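Local coordinates for transferrin binding protein B (Actinobacillus suis, PDB 3PQU), which probably binds host transferrin at the bacterial outer surface as a lipid-anchored receptor protein, serving iron acquisition, at residues A[240-245]-A[264-269]. Residues are numbered along the deposited sequence; the frame is centred on the assembly and turned at random.
Sequences KKLTGS and YSIEAD
Lys241 and Asp269 form a non-hydrogen-bonded antiparallel pair and run side by side on the exposed face of the sheet. The lysine chain is extended as far as CE and bends at its last torsion (chi4 -62°), which swings NZ to the syn side of the carboxylate; there NZ makes a salt bridge of 2.8 Å with Asp269 OD1, while CG of the lysine lies against the same oxygen. Leu242 pairs with Ala268 through two backbone hydrogen bonds, Leu242 N to Ala268 O and Ala268 N to Leu242 O, both 3.0 Å. On the buried face the leucine side chain, with CG set between the backbone N and the carbonyl carbon (chi1 68°), rests on Ala268 CB, 3.9 Å from both CG and CD1; CD1 also reaches Ile266 CG2. Thr243 returns to the exposed face opposite Glu267, and its CA lies 3.1 Å from Ile266 O in a CA-H...O contact. Gly244 and Ile266 form the next hydrogen-bonded pair, each backbone N donating to the other's O, with 2.8 Å from Ile266 N to Gly244 O. A water bridges Ser245 OG and Ser265 OG, and the Ser265 hydroxyl is also hydrogen-bonded to Glu282 OE2. The two strands, 241-249 and 260-271, form a beta hairpin in the N-lobe beta barrel, flanked by strand 229-236 beside the first and strand 274-281 beside the second; Val235, Phe233 and Phe275 extend the apolar face around Leu242 and Ile266.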
ATOM      1  N   LYS A 240     -13.121  -4.729  12.292  1.00 26.88           N
ATOM      2  CA  LYS A 240     -12.281  -5.089  11.152  1.00 28.39           C
ATOM      3  C   LYS A 240     -13.080  -5.589   9.950  1.00 27.99           C
ATOM      4  O   LYS A 240     -12.681  -6.561   9.292  1.00 20.70           O
ATOM      5  CB  LYS A 240     -11.299  -6.184  11.562  1.00 29.95           C
ATOM      6  CG  LYS A 240     -10.325  -5.785  12.664  1.00 33.27           C
ATOM      7  CD  LYS A 240      -9.496  -4.586  12.244  1.00 45.98           C
ATOM      8  CE  LYS A 240      -8.383  -4.285  13.241  1.00 45.70           C
ATOM      9  NZ  LYS A 240      -7.654  -3.033  12.870  1.00 27.79           N
ATOM     10  N   LYS A 241     -14.206  -4.946   9.664  1.00 22.35           N
ATOM     11  CA  LYS A 241     -15.061  -5.365   8.546  1.00 26.88           C
ATOM     12  C   LYS A 241     -15.583  -4.137   7.827  1.00 19.28           C
ATOM     13  O   LYS A 241     -15.553  -3.049   8.375  1.00 21.04           O
ATOM     14  CB  LYS A 241     -16.277  -6.162   9.046  1.00 25.14           C
ATOM     15  CG  LYS A 241     -15.988  -7.532   9.621  1.00 52.93           C
ATOM     16  CD  LYS A 241     -17.285  -8.222  10.039  1.00 54.10           C
ATOM     17  CE  LYS A 241     -17.051  -9.685  10.401  1.00 66.78           C
ATOM     18  NZ  LYS A 241     -16.539 -10.491   9.247  1.00 63.26           N
ATOM     19  N   LEU A 242     -16.113  -4.330   6.624  1.00 20.25           N
ATOM     20  CA  LEU A 242     -16.774  -3.252   5.918  1.00 22.18           C
ATOM     21  C   LEU A 242     -17.787  -3.801   4.933  1.00 25.92           C
ATOM     22  O   LEU A 242     -17.672  -4.940   4.469  1.00 23.72           O
ATOM     23  CB  LEU A 242     -15.740  -2.400   5.160  1.00 19.75           C
ATOM     24  CG  LEU A 242     -15.011  -3.044   3.973  1.00 21.39           C
ATOM     25  CD1 LEU A 242     -15.848  -3.014   2.696  1.00 23.06           C
ATOM     26  CD2 LEU A 242     -13.676  -2.336   3.738  1.00 19.43           C
ATOM     27  N   THR A 243     -18.753  -2.968   4.579  1.00 19.97           N
ATOM     28  CA  THR A 243     -19.695  -3.304   3.529  1.00 21.02           C
ATOM     29  C   THR A 243     -19.778  -2.120   2.582  1.00 18.37           C
ATOM     30  O   THR A 243     -19.247  -1.042   2.864  1.00 20.82           O
ATOM     31  CB  THR A 243     -21.104  -3.578   4.090  1.00 23.57           C
ATOM     32  OG1 THR A 243     -21.608  -2.388   4.711  1.00 25.15           O
ATOM     33  CG2 THR A 243     -21.097  -4.742   5.100  1.00 22.91           C
ATOM     34  N   GLY A 244     -20.455  -2.306   1.457  1.00 21.74           N
ATOM     35  CA  GLY A 244     -20.640  -1.197   0.544  1.00 15.89           C
ATOM     36  C   GLY A 244     -21.577  -1.519  -0.597  1.00 26.00           C
ATOM     37  O   GLY A 244     -22.066  -2.645  -0.727  1.00 15.12           O
ATOM     38  N   SER A 245     -21.793  -0.521  -1.441  1.00 20.25           N
ATOM     39  CA  SER A 245     -22.731  -0.616  -2.551  1.00 25.79           C
ATOM     40  C   SER A 245     -22.164   0.122  -3.760  1.00 26.08           C
ATOM     41  O   SER A 245     -21.554   1.183  -3.614  1.00 17.96           O
ATOM     42  CB  SER A 245     -24.061   0.038  -2.132  1.00 11.39           C
ATOM     43  OG  SER A 245     -24.706  -0.737  -1.145  1.00 22.91           O
ATOM     44  N   TYR A 264     -23.946  -3.748  -7.377  1.00 19.07           N
ATOM     45  CA  TYR A 264     -23.178  -4.639  -6.492  1.00 16.19           C
ATOM     46  C   TYR A 264     -23.317  -4.290  -5.018  1.00 22.62           C
ATOM     47  O   TYR A 264     -23.469  -3.113  -4.660  1.00 20.52           O
ATOM     48  CB  TYR A 264     -21.691  -4.567  -6.835  1.00 16.06           C
ATOM     49  CG  TYR A 264     -21.249  -5.371  -8.022  1.00 25.56           C
ATOM     50  CD1 TYR A 264     -21.075  -6.757  -7.929  1.00 17.97           C
ATOM     51  CD2 TYR A 264     -20.969  -4.747  -9.237  1.00 11.88           C
ATOM     52  CE1 TYR A 264     -20.667  -7.494  -9.035  1.00 14.21           C
ATOM     53  CE2 TYR A 264     -20.558  -5.456 -10.319  1.00 15.89           C
ATOM     54  CZ  TYR A 264     -20.399  -6.832 -10.223  1.00 18.15           C
ATOM     55  OH  TYR A 264     -19.970  -7.523 -11.324  1.00 12.20           O
ATOM     56  N   SER A 265     -23.256  -5.320  -4.177  1.00 12.21           N
ATOM     57  CA  SER A 265     -23.039  -5.169  -2.731  1.00 18.63           C
ATOM     58  C   SER A 265     -21.639  -5.679  -2.429  1.00 21.14           C
ATOM     59  O   SER A 265     -21.179  -6.648  -3.023  1.00 18.43           O
ATOM     60  CB  SER A 265     -24.038  -6.007  -1.880  1.00 16.64           C
ATOM     61  OG  SER A 265     -25.377  -5.569  -2.036  1.00 41.03           O
ATOM     62  N   ILE A 266     -20.976  -5.089  -1.453  1.00 20.38           N
ATOM     63  CA  ILE A 266     -19.607  -5.497  -1.187  1.00 13.46           C
ATOM     64  C   ILE A 266     -19.437  -5.871   0.279  1.00 16.91           C
ATOM     65  O   ILE A 266     -20.045  -5.257   1.155  1.00 17.62           O
ATOM     66  CB  ILE A 266     -18.638  -4.354  -1.573  1.00 21.60           C
ATOM     67  CG1 ILE A 266     -18.549  -4.247  -3.099  1.00 24.07           C
ATOM     68  CG2 ILE A 266     -17.283  -4.560  -0.935  1.00 14.36           C
ATOM     69  CD1 ILE A 266     -17.662  -3.138  -3.574  1.00 37.47           C
ATOM     70  N   GLU A 267     -18.647  -6.906   0.551  1.00 15.15           N
ATOM     71  CA  GLU A 267     -18.301  -7.205   1.930  1.00 20.91           C
ATOM     72  C   GLU A 267     -16.822  -7.539   1.978  1.00 28.76           C
ATOM     73  O   GLU A 267     -16.280  -8.127   1.032  1.00 24.57           O
ATOM     74  CB  GLU A 267     -19.176  -8.338   2.518  1.00 25.33           C
ATOM     75  CG  GLU A 267     -19.047  -9.675   1.808  1.00 55.76           C
ATOM     76  CD  GLU A 267     -19.874 -10.772   2.469  1.00 75.58           C
ATOM     77  OE1 GLU A 267     -20.837 -10.435   3.193  1.00 80.95           O
ATOM     78  OE2 GLU A 267     -19.562 -11.966   2.263  1.00 71.67           O
ATOM     79  N   ALA A 268     -16.155  -7.141   3.059  1.00 19.36           N
ATOM     80  CA  ALA A 268     -14.721  -7.397   3.165  1.00 21.16           C
ATOM     81  C   ALA A 268     -14.243  -7.369   4.610  1.00 21.68           C
ATOM     82  O   ALA A 268     -14.885  -6.775   5.474  1.00 22.52           O
ATOM     83  CB  ALA A 268     -13.918  -6.397   2.288  1.00 12.68           C
ATOM     84  N   ASP A 269     -13.137  -8.055   4.862  1.00 18.38           N
ATOM     85  CA  ASP A 269     -12.502  -8.064   6.173  1.00 26.36           C
ATOM     86  C   ASP A 269     -11.161  -7.342   6.094  1.00 25.44           C
ATOM     87  O   ASP A 269     -10.430  -7.468   5.105  1.00 19.47           O
ATOM     88  CB  ASP A 269     -12.265  -9.501   6.663  1.00 30.59           C
ATOM     89  CG  ASP A 269     -13.561 -10.277   6.861  1.00 44.56           C
ATOM     90  OD1 ASP A 269     -14.497  -9.736   7.485  1.00 53.32           O
ATOM     91  OD2 ASP A 269     -13.641 -11.430   6.387  1.00 64.63           O
TER
HETATM   92  O   HOH W   1     -26.031  -3.094  -0.430  1.00 45.31           O